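Local coordinates for WGR domain-containing protein (Bacteroides fragilis, PDB 2RA8), which is of unknown function but joins an N-terminal WGR domain, a module found in proteins that probably bind nucleic acid, to a leucine-rich repeat domain, at residues F5-F10 / K63-T68; I159-L164 / N183-G188; L218-K223 / F251-W256. One frame throughout, in Å; residues are numbered along the deposited sequence.

Contact 1: residues F5-F10 / K63-T68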
loop_
_atom_site.group_PDB
_atom_site.type_symbol
_atom_site.label_atom_id
_atom_site.label_comp_id
_atom_site.label_asym_id
_atom_site.label_seq_id
_atom_site.Cartn_x
_atom_site.Cartn_y
_atom_site.Cartn_z
ATOM N N PHE A 5 8.860 -10.611 -21.543
ATOM C CA PHE A 5 7.524 -10.065 -21.295
ATOM C C PHE A 5 7.602 -8.607 -20.892
ATOM O O PHE A 5 8.595 -8.169 -20.305
ATOM C CB PHE A 5 6.811 -10.889 -20.202
ATOM C CG PHE A 5 6.704 -12.359 -20.522
ATOM C CD1 PHE A 5 7.814 -13.194 -20.422
ATOM C CD2 PHE A 5 5.491 -12.907 -20.920
ATOM C CE1 PHE A 5 7.712 -14.555 -20.712
ATOM C CE2 PHE A 5 5.383 -14.264 -21.214
ATOM C CZ PHE A 5 6.494 -15.087 -21.107
ATOM N N VAL A 6 6.547 -7.851 -21.198
ATOM C CA VAL A 6 6.495 -6.423 -20.909
ATOM C C VAL A 6 5.190 -5.965 -20.272
ATOM O O VAL A 6 4.110 -6.403 -20.666
ATOM C CB VAL A 6 6.713 -5.613 -22.217
ATOM C CG1 VAL A 6 6.547 -4.127 -21.950
ATOM C CG2 VAL A 6 8.092 -5.903 -22.776
ATOM N N PHE A 7 5.290 -5.076 -19.286
ATOM C CA PHE A 7 4.112 -4.530 -18.613
ATOM C C PHE A 7 4.174 -3.020 -18.647
ATOM O O PHE A 7 5.164 -2.430 -18.206
ATOM C CB PHE A 7 4.038 -4.978 -17.145
ATOM C CG PHE A 7 2.780 -4.537 -16.445
ATOM C CD1 PHE A 7 1.586 -5.222 -16.641
ATOM C CD2 PHE A 7 2.778 -3.414 -15.626
ATOM C CE1 PHE A 7 0.410 -4.794 -16.033
ATOM C CE2 PHE A 7 1.603 -2.980 -15.015
ATOM C CZ PHE A 7 0.422 -3.673 -15.221
ATOM N N GLN A 8 3.113 -2.386 -19.145
ATOM C CA GLN A 8 3.054 -0.923 -19.245
ATOM C C GLN A 8 1.727 -0.282 -18.893
ATOM O O GLN A 8 0.693 -0.613 -19.473
ATOM C CB GLN A 8 3.381 -0.471 -20.671
ATOM C CG GLN A 8 4.835 -0.548 -21.100
ATOM C CD GLN A 8 4.994 -0.179 -22.558
ATOM O OE1 GLN A 8 4.459 -0.859 -23.436
ATOM N NE2 GLN A 8 5.715 0.906 -22.830
ATOM N N ASP A 9 1.749 0.635 -17.931
ATOM C CA ASP A 9 0.557 1.396 -17.571
ATOM C C ASP A 9 1.029 2.762 -17.128
ATOM O O ASP A 9 2.194 3.106 -17.358
ATOM C CB ASP A 9 -0.312 0.672 -16.507
ATOM C CG ASP A 9 0.342 0.577 -15.141
ATOM O OD1 ASP A 9 1.467 1.072 -14.950
ATOM O OD2 ASP A 9 -0.297 -0.010 -14.247
ATOM N N PHE A 10 0.160 3.566 -16.520
ATOM C CA PHE A 10 0.564 4.902 -16.087
ATOM C C PHE A 10 1.783 4.907 -15.167
ATOM O O PHE A 10 2.587 5.842 -15.199
ATOM C CB PHE A 10 -0.598 5.619 -15.354
ATOM C CG PHE A 10 -1.688 6.146 -16.260
ATOM C CD1 PHE A 10 -1.417 7.134 -17.203
ATOM C CD2 PHE A 10 -2.999 5.686 -16.129
ATOM C CE1 PHE A 10 -2.439 7.664 -18.002
ATOM C CE2 PHE A 10 -4.024 6.204 -16.920
ATOM C CZ PHE A 10 -3.742 7.198 -17.859
ATOM N N LYS A 63 -0.853 -11.251 -14.465
ATOM C CA LYS A 63 -0.731 -9.897 -13.938
ATOM C C LYS A 63 -0.742 -8.846 -15.015
ATOM O O LYS A 63 -0.638 -7.657 -14.723
ATOM C CB LYS A 63 0.546 -9.749 -13.104
ATOM C CG LYS A 63 0.537 -10.552 -11.812
ATOM C CD LYS A 63 1.815 -10.330 -11.015
ATOM C CE LYS A 63 1.832 -11.183 -9.753
ATOM N NZ LYS A 63 0.678 -10.886 -8.858
ATOM N N GLY A 64 -0.862 -9.268 -16.268
ATOM C CA GLY A 64 -0.905 -8.305 -17.357
ATOM C C GLY A 64 0.336 -8.208 -18.227
ATOM O O GLY A 64 0.352 -7.442 -19.196
ATOM N N TYR A 65 1.381 -8.962 -17.894
ATOM C CA TYR A 65 2.596 -8.939 -18.701
ATOM C C TYR A 65 2.292 -9.549 -20.050
ATOM O O TYR A 65 1.625 -10.581 -20.134
ATOM C CB TYR A 65 3.703 -9.719 -18.004
ATOM C CG TYR A 65 4.465 -8.900 -16.996
ATOM C CD1 TYR A 65 5.660 -8.279 -17.341
ATOM C CD2 TYR A 65 3.977 -8.727 -15.702
ATOM C CE1 TYR A 65 6.357 -7.513 -16.422
ATOM C CE2 TYR A 65 4.663 -7.960 -14.778
ATOM C CZ TYR A 65 5.852 -7.360 -15.148
ATOM O OH TYR A 65 6.539 -6.612 -14.230
ATOM N N VAL A 66 2.761 -8.905 -21.114
ATOM C CA VAL A 66 2.522 -9.391 -22.470
ATOM C C VAL A 66 3.792 -9.868 -23.103
ATOM O O VAL A 66 4.768 -9.113 -23.188
ATOM C CB VAL A 66 1.927 -8.284 -23.364
ATOM C CG1 VAL A 66 1.637 -8.840 -24.761
ATOM C CG2 VAL A 66 0.657 -7.737 -22.728
ATOM N N GLU A 67 3.793 -11.117 -23.568
ATOM C CA GLU A 67 4.985 -11.677 -24.203
ATOM C C GLU A 67 5.335 -10.851 -25.415
ATOM O O GLU A 67 4.475 -10.585 -26.270
ATOM C CB GLU A 67 4.758 -13.136 -24.606
ATOM C CG GLU A 67 6.062 -13.907 -24.728
ATOM C CD GLU A 67 5.877 -15.406 -24.800
ATOM O OE1 GLU A 67 4.853 -15.917 -24.290
ATOM O OE2 GLU A 67 6.780 -16.076 -25.354
ATOM N N THR A 68 6.607 -10.455 -25.493
ATOM C CA THR A 68 7.120 -9.593 -26.555
ATOM C C THR A 68 8.448 -10.086 -27.103
ATOM O O THR A 68 9.294 -10.564 -26.349
ATOM C CB THR A 68 7.345 -8.157 -25.996
ATOM O OG1 THR A 68 6.174 -7.721 -25.296
ATOM C CG2 THR A 68 7.643 -7.177 -27.105
#
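Phe5 and Glu67 face each other as a non-hydrogen-bonded antiparallel pair, and the acid's aliphatic part lies on the ring. Glu67 CG sits 4.0 Å from the Phe5 ring centroid, over one face but shifted toward the rim, where it touches CE2 and CZ; the carboxylate beyond it forms a salt bridge with Arg3. At Val6 the strands are hydrogen-bonded: Val6 N reaches Val66 O at 3.0 Å, and Val66 N returns to Val6 O at 2.9 Å with a nearly straight N-H...O angle of 174°. Val66 O also accepts from Thr68 OG1, the two donors arriving from opposite faces of its carbonyl plane, and the same hydroxyl oxygen lies 3.7 Å from Val6 CG2. Phe7 uses its CB and its ring separately. CB stands 3.5 Å from the Tyr65 ring centroid, above the middle of the face, whereas CG is anti to the backbone N (chi1 -175°) and the ring lies by the helix end at Lys63 and Gly64. There Phe7 CE1 comes within 3.3 Å of Lys63 O, and Gly64, with positive phi, forms the Schellman motif that closes helix 46-62. The short strand 66-67 thus forms one edge of the antiparallel WGR sheet, beside strand 3-8, which pairs on its other side with strand 13-21. Phe5 packs on Ile57 and Thr61 of helix 46-62, while Tyr65 reaches Trp16 and hydrogen-bonds Lys14 through OH.

Contact 2: residues I159-L164 / N183-G188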
loop_
_atom_site.group_PDB
_atom_site.type_symbol
_atom_site.label_atom_id
_atom_site.label_comp_id
_atom_site.label_asym_id
_atom_site.label_seq_id
_atom_site.Cartn_x
_atom_site.Cartn_y
_atom_site.Cartn_z
ATOM N N ILE A 159 -8.607 17.887 -2.879
ATOM C CA ILE A 159 -8.037 18.126 -4.195
ATOM C C ILE A 159 -8.880 19.171 -4.885
ATOM O O ILE A 159 -10.087 19.003 -5.026
ATOM C CB ILE A 159 -8.011 16.824 -5.023
ATOM C CG1 ILE A 159 -7.219 15.761 -4.271
ATOM C CG2 ILE A 159 -7.367 17.073 -6.386
ATOM C CD1 ILE A 159 -7.209 14.401 -4.961
ATOM N N GLU A 160 -8.250 20.264 -5.302
ATOM C CA GLU A 160 -8.958 21.351 -5.977
ATOM C C GLU A 160 -8.791 21.308 -7.478
ATOM O O GLU A 160 -7.751 21.696 -8.016
ATOM C CB GLU A 160 -8.477 22.717 -5.458
ATOM C CG GLU A 160 -8.749 22.950 -3.980
ATOM C CD GLU A 160 -10.187 22.647 -3.608
ATOM O OE1 GLU A 160 -11.098 23.149 -4.302
ATOM O OE2 GLU A 160 -10.408 21.910 -2.624
ATOM N N GLN A 161 -9.834 20.849 -8.161
ATOM C CA GLN A 161 -9.805 20.757 -9.613
ATOM C C GLN A 161 -10.325 22.015 -10.270
ATOM O O GLN A 161 -10.635 22.995 -9.596
ATOM C CB GLN A 161 -10.636 19.548 -10.063
ATOM C CG GLN A 161 -10.183 18.226 -9.439
ATOM C CD GLN A 161 -8.849 17.745 -9.980
ATOM O OE1 GLN A 161 -7.997 18.545 -10.355
ATOM N NE2 GLN A 161 -8.658 16.429 -10.007
ATOM N N VAL A 162 -10.413 21.991 -11.596
ATOM C CA VAL A 162 -10.911 23.126 -12.365
ATOM C C VAL A 162 -11.650 22.540 -13.538
ATOM O O VAL A 162 -11.799 21.322 -13.632
ATOM C CB VAL A 162 -9.760 24.001 -12.909
ATOM C CG1 VAL A 162 -8.998 24.655 -11.760
ATOM C CG2 VAL A 162 -8.823 23.152 -13.746
ATOM N N ASP A 163 -12.137 23.384 -14.435
ATOM C CA ASP A 163 -12.820 22.871 -15.614
ATOM C C ASP A 163 -11.737 22.272 -16.487
ATOM O O ASP A 163 -10.850 22.982 -16.954
ATOM C CB ASP A 163 -13.527 24.010 -16.344
ATOM C CG ASP A 163 -14.091 23.586 -17.682
ATOM O OD1 ASP A 163 -14.396 22.388 -17.859
ATOM O OD2 ASP A 163 -14.245 24.462 -18.553
ATOM N N LEU A 164 -11.772 20.960 -16.696
ATOM C CA LEU A 164 -10.746 20.331 -17.526
ATOM C C LEU A 164 -11.169 20.142 -18.966
ATOM O O LEU A 164 -10.442 19.545 -19.754
ATOM C CB LEU A 164 -10.334 18.966 -16.948
ATOM C CG LEU A 164 -9.637 18.909 -15.574
ATOM C CD1 LEU A 164 -9.201 17.461 -15.292
ATOM C CD2 LEU A 164 -8.430 19.827 -15.561
ATOM N N ASN A 183 -13.543 18.129 -6.463
ATOM C CA ASN A 183 -13.979 19.466 -6.052
ATOM C C ASN A 183 -13.860 20.452 -7.208
ATOM O O ASN A 183 -12.764 20.696 -7.715
ATOM C CB ASN A 183 -13.125 19.987 -4.883
ATOM C CG ASN A 183 -13.382 19.243 -3.579
ATOM O OD1 ASN A 183 -12.704 19.483 -2.574
ATOM N ND2 ASN A 183 -14.365 18.348 -3.583
ATOM N N ASN A 184 -14.990 21.028 -7.617
ATOM C CA ASN A 184 -15.014 22.007 -8.707
ATOM C C ASN A 184 -14.520 21.438 -10.018
ATOM O O ASN A 184 -13.958 22.162 -10.843
ATOM C CB ASN A 184 -14.151 23.226 -8.347
ATOM C CG ASN A 184 -14.699 24.006 -7.164
ATOM O OD1 ASN A 184 -13.942 24.471 -6.307
ATOM N ND2 ASN A 184 -16.020 24.166 -7.119
ATOM N N LEU A 185 -14.726 20.142 -10.224
ATOM C CA LEU A 185 -14.282 19.494 -11.446
ATOM C C LEU A 185 -15.343 19.522 -12.514
ATOM O O LEU A 185 -16.533 19.480 -12.222
ATOM C CB LEU A 185 -13.905 18.025 -11.168
ATOM C CG LEU A 185 -13.717 17.116 -12.393
ATOM C CD1 LEU A 185 -12.514 17.590 -13.207
ATOM C CD2 LEU A 185 -13.525 15.677 -11.961
ATOM N N SER A 186 -14.909 19.601 -13.765
ATOM C CA SER A 186 -15.831 19.567 -14.895
ATOM C C SER A 186 -15.051 19.057 -16.078
ATOM O O SER A 186 -13.836 19.221 -16.130
ATOM C CB SER A 186 -16.390 20.959 -15.202
ATOM O OG SER A 186 -17.383 20.874 -16.212
ATOM N N ILE A 187 -15.736 18.413 -17.019
ATOM C CA ILE A 187 -15.084 17.885 -18.213
ATOM C C ILE A 187 -15.867 18.295 -19.433
ATOM O O ILE A 187 -15.575 17.865 -20.548
ATOM C CB ILE A 187 -14.974 16.344 -18.182
ATOM C CG1 ILE A 187 -16.363 15.717 -18.072
ATOM C CG2 ILE A 187 -14.076 15.916 -17.026
ATOM C CD1 ILE A 187 -16.361 14.213 -18.230
ATOM N N GLY A 188 -16.881 19.128 -19.208
ATOM C CA GLY A 188 -17.702 19.628 -20.290
ATOM C C GLY A 188 -18.761 18.681 -20.810
ATOM O O GLY A 188 -18.933 17.561 -20.309
HETATM O O HOH W 1 -11.702 16.576 -4.599
#
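Asn183 and Gln161 open the contact, with Gln161 N donating to Asn183 O at 3.0 Å, nearly along the C=O axis although the N-H...O angle is only 142°. Farther on, Leu164 N gives the second direct backbone bond, 2.8 Å to Ser186 O. Segments 159-164 and 183-188 run almost parallel, their end-to-end directions 9° apart, and between the two bonds they meet through side chains. Gln161 CB lies 3.8 Å from Leu185 CB, the two chains side by side and pointing the same way, and the CD1 methyls of Leu164 and Leu185 touch at 3.9 Å. Glu160 is bent at chi2 (-50°), which turns CD toward Asn183; the carboxylate crosses that side chain at a slant, with Glu160 OE1 3.8 Å from Asn183 CB. A water bridges the start of the contact, donating to Ile159 O at 2.9 Å and accepting from Asn183 N.

The next shell fixes these groups. Gln161 NE2 donates to Gly181 O, two residues before Asn183 in the same loop, and the Gln161 side chain packs on Ile179 of strand 176-180. Asp163 OD1 caps Ser165 N at the start of helix 165-169 and meets Ser186 CB at 3.6 Å. Ser186 OG and Ile187 N both bond to Asp212 OD2, tying the second loop to helix 207-215. Here successive turns of the leucine-rich repeat domain stack through loops rather than strands. Two direct backbone bonds and one water pin the loops together, with apolar contacts between the bonds and polar side chains tied to neighbouring elements.

Contact 3: residues L218-K223 / F251-W256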
loop_
_atom_site.group_PDB
_atom_site.type_symbol
_atom_site.label_atom_id
_atom_site.label_comp_id
_atom_site.label_asym_id
_atom_site.label_seq_id
_atom_site.Cartn_x
_atom_site.Cartn_y
_atom_site.Cartn_z
ATOM N N LEU A 218 -19.955 9.704 -25.932
ATOM C CA LEU A 218 -18.820 8.804 -25.803
ATOM C C LEU A 218 -19.159 7.497 -26.470
ATOM O O LEU A 218 -19.167 6.446 -25.827
ATOM C CB LEU A 218 -18.524 8.564 -24.305
ATOM C CG LEU A 218 -18.394 9.826 -23.453
ATOM C CD1 LEU A 218 -18.252 9.476 -21.983
ATOM C CD2 LEU A 218 -17.179 10.620 -23.920
ATOM N N PRO A 219 -19.431 7.524 -27.787
ATOM C CA PRO A 219 -19.781 6.296 -28.504
ATOM C C PRO A 219 -18.767 5.184 -28.478
ATOM O O PRO A 219 -19.134 4.011 -28.519
ATOM C CB PRO A 219 -20.043 6.791 -29.926
ATOM C CG PRO A 219 -19.053 7.903 -30.064
ATOM C CD PRO A 219 -19.210 8.633 -28.737
ATOM N N ASN A 220 -17.486 5.524 -28.423
ATOM C CA ASN A 220 -16.457 4.486 -28.415
ATOM C C ASN A 220 -15.978 4.106 -27.036
ATOM O O ASN A 220 -15.035 3.330 -26.906
ATOM C CB ASN A 220 -15.259 4.915 -29.259
ATOM C CG ASN A 220 -15.633 5.161 -30.714
ATOM O OD1 ASN A 220 -16.364 4.366 -31.319
ATOM N ND2 ASN A 220 -15.128 6.251 -31.281
ATOM N N LEU A 221 -16.615 4.643 -25.997
ATOM C CA LEU A 221 -16.209 4.320 -24.626
ATOM C C LEU A 221 -16.344 2.819 -24.380
ATOM O O LEU A 221 -17.333 2.200 -24.783
ATOM C CB LEU A 221 -17.079 5.082 -23.621
ATOM C CG LEU A 221 -16.545 5.097 -22.183
ATOM C CD1 LEU A 221 -15.263 5.898 -22.142
ATOM C CD2 LEU A 221 -17.563 5.709 -21.253
ATOM N N GLU A 222 -15.342 2.224 -23.737
ATOM C CA GLU A 222 -15.365 0.789 -23.442
ATOM C C GLU A 222 -15.358 0.518 -21.952
ATOM O O GLU A 222 -15.784 -0.546 -21.498
ATOM C CB GLU A 222 -14.165 0.099 -24.092
ATOM C CG GLU A 222 -14.102 0.293 -25.609
ATOM C CD GLU A 222 -13.036 -0.560 -26.265
ATOM O OE1 GLU A 222 -11.906 -0.617 -25.731
ATOM O OE2 GLU A 222 -13.326 -1.165 -27.317
ATOM N N LYS A 223 -14.867 1.487 -21.191
ATOM C CA LYS A 223 -14.797 1.382 -19.739
ATOM C C LYS A 223 -15.185 2.678 -19.059
ATOM O O LYS A 223 -14.727 3.756 -19.442
ATOM C CB LYS A 223 -13.378 0.987 -19.299
ATOM C CG LYS A 223 -13.183 0.966 -17.786
ATOM C CD LYS A 223 -11.900 0.261 -17.374
ATOM C CE LYS A 223 -11.723 0.318 -15.858
ATOM N NZ LYS A 223 -10.590 -0.521 -15.386
ATOM N N PHE A 251 -23.931 4.088 -24.527
ATOM C CA PHE A 251 -22.590 3.512 -24.626
ATOM C C PHE A 251 -22.674 2.194 -25.356
ATOM O O PHE A 251 -22.563 1.124 -24.746
ATOM C CB PHE A 251 -22.025 3.278 -23.207
ATOM C CG PHE A 251 -21.944 4.531 -22.370
ATOM C CD1 PHE A 251 -22.505 4.571 -21.097
ATOM C CD2 PHE A 251 -21.286 5.658 -22.841
ATOM C CE1 PHE A 251 -22.408 5.719 -20.308
ATOM C CE2 PHE A 251 -21.189 6.809 -22.051
ATOM C CZ PHE A 251 -21.751 6.832 -20.787
ATOM N N PRO A 252 -22.859 2.231 -26.686
ATOM C CA PRO A 252 -22.959 0.990 -27.458
ATOM C C PRO A 252 -21.741 0.086 -27.483
ATOM O O PRO A 252 -21.835 -1.070 -27.891
ATOM C CB PRO A 252 -23.357 1.487 -28.850
ATOM C CG PRO A 252 -22.692 2.824 -28.922
ATOM C CD PRO A 252 -22.997 3.406 -27.565
ATOM N N ASN A 253 -20.592 0.590 -27.049
ATOM C CA ASN A 253 -19.382 -0.233 -27.050
ATOM C C ASN A 253 -18.819 -0.482 -25.670
ATOM O O ASN A 253 -17.725 -1.024 -25.538
ATOM C CB ASN A 253 -18.297 0.405 -27.925
ATOM C CG ASN A 253 -18.668 0.403 -29.400
ATOM O OD1 ASN A 253 -18.876 -0.648 -29.996
ATOM N ND2 ASN A 253 -18.750 1.586 -29.991
ATOM N N LEU A 254 -19.563 -0.099 -24.640
ATOM C CA LEU A 254 -19.103 -0.294 -23.261
ATOM C C LEU A 254 -18.952 -1.777 -22.912
ATOM O O LEU A 254 -19.798 -2.598 -23.277
ATOM C CB LEU A 254 -20.077 0.362 -22.286
ATOM C CG LEU A 254 -19.506 0.667 -20.897
ATOM C CD1 LEU A 254 -18.542 1.843 -20.979
ATOM C CD2 LEU A 254 -20.634 0.991 -19.941
ATOM N N LYS A 255 -17.856 -2.122 -22.232
ATOM C CA LYS A 255 -17.576 -3.503 -21.817
ATOM C C LYS A 255 -17.445 -3.596 -20.312
ATOM O O LYS A 255 -17.784 -4.614 -19.708
ATOM C CB LYS A 255 -16.258 -4.005 -22.413
ATOM C CG LYS A 255 -16.249 -4.208 -23.911
ATOM C CD LYS A 255 -14.908 -4.773 -24.371
ATOM C CE LYS A 255 -14.860 -4.953 -25.884
ATOM N NZ LYS A 255 -15.021 -3.661 -26.610
ATOM N N TRP A 256 -16.916 -2.537 -19.709
ATOM C CA TRP A 256 -16.720 -2.483 -18.264
ATOM C C TRP A 256 -17.452 -1.285 -17.724
ATOM O O TRP A 256 -17.202 -0.152 -18.136
ATOM C CB TRP A 256 -15.207 -2.375 -17.943
ATOM C CG TRP A 256 -14.829 -2.367 -16.473
ATOM C CD1 TRP A 256 -15.366 -1.588 -15.490
ATOM C CD2 TRP A 256 -13.790 -3.139 -15.855
ATOM N NE1 TRP A 256 -14.722 -1.825 -14.289
ATOM C CE2 TRP A 256 -13.754 -2.769 -14.488
ATOM C CE3 TRP A 256 -12.891 -4.105 -16.321
ATOM C CZ2 TRP A 256 -12.845 -3.334 -13.589
ATOM C CZ3 TRP A 256 -11.991 -4.668 -15.427
ATOM C CH2 TRP A 256 -11.976 -4.280 -14.073
HETATM O O HOH W 2 -19.720 2.951 -25.908
#
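Trp256 offers one indole face to the extended side chain of Lys223, which lies alongside it and points the same way. Lys223 CE stands over the five-membered ring, 3.9 Å from its centroid, and NZ over the six-membered ring at 4.0 Å, 9° off the normal, a cation-pi contact. The parallel pairing of Lys223 with Trp256 puts both on one face of the sheet; CG anti to the backbone N in each (chi1 175° for Lys223) then sets Lys223 CG against Trp256 CB and CG. Trp256 NE1 hydrogen-bonds Asp285 OD2 on the adjacent strand 283-285, which would help fix the rotation of the indole against the lysine. Phe251 is met differently: Leu218 O lies in the plane of the ring at its edge, 3.7 Å from CD2, and Leu221 CD2 approaches off-centre.

These residues belong to consecutive leucine-rich repeats. In each, a type I turn, Leu218 to Leu221 or Phe251 to Leu254, leads into a strand of the long parallel sheet, and Leu221 and Leu254 lie side by side, Leu221 CD2 against Leu254 CD1, in the buried interior with Leu198 and Leu224 of the neighbouring strands. Where the strands begin, Glu222 O accepts twice, from Lys255 N at 2.7 Å and from Trp256 N at 2.9 Å, the latter nearly in line with the carbonyl bond.

The turns are joined through Asn253. Its ND2 donates to Pro219 O at 2.9 Å, and a water that accepts from Asn253 N donates to both Pro219 O and Leu221 O, so one water serves three backbone atoms of the two turns. Lys255, bent at chi4 (62°), sets NZ 3.1 Å from Glu222 OE2 in a salt bridge, approaching from above the carboxylate plane.

Contact 1 belongs to the WGR domain, whereas contacts 2 and 3 join successive turns of the leucine-rich repeat domain. All three are partly buried, mixing interior apolar groups with surface polar ones. Contact 1 pairs antiparallel strands at a sheet edge and relies on aromatic rings; contacts 2 and 3 set parallel chain segments beside each other, through loops in the former and through turns running into strands in the latter. Waters bridge backbone atoms in both repeat contacts, but a salt bridge and a cation-pi pair across the segments occur only in contact 3. Contacts 1 and 2 lie on opposite sides of the chain's centre, their centres 32 Å apart.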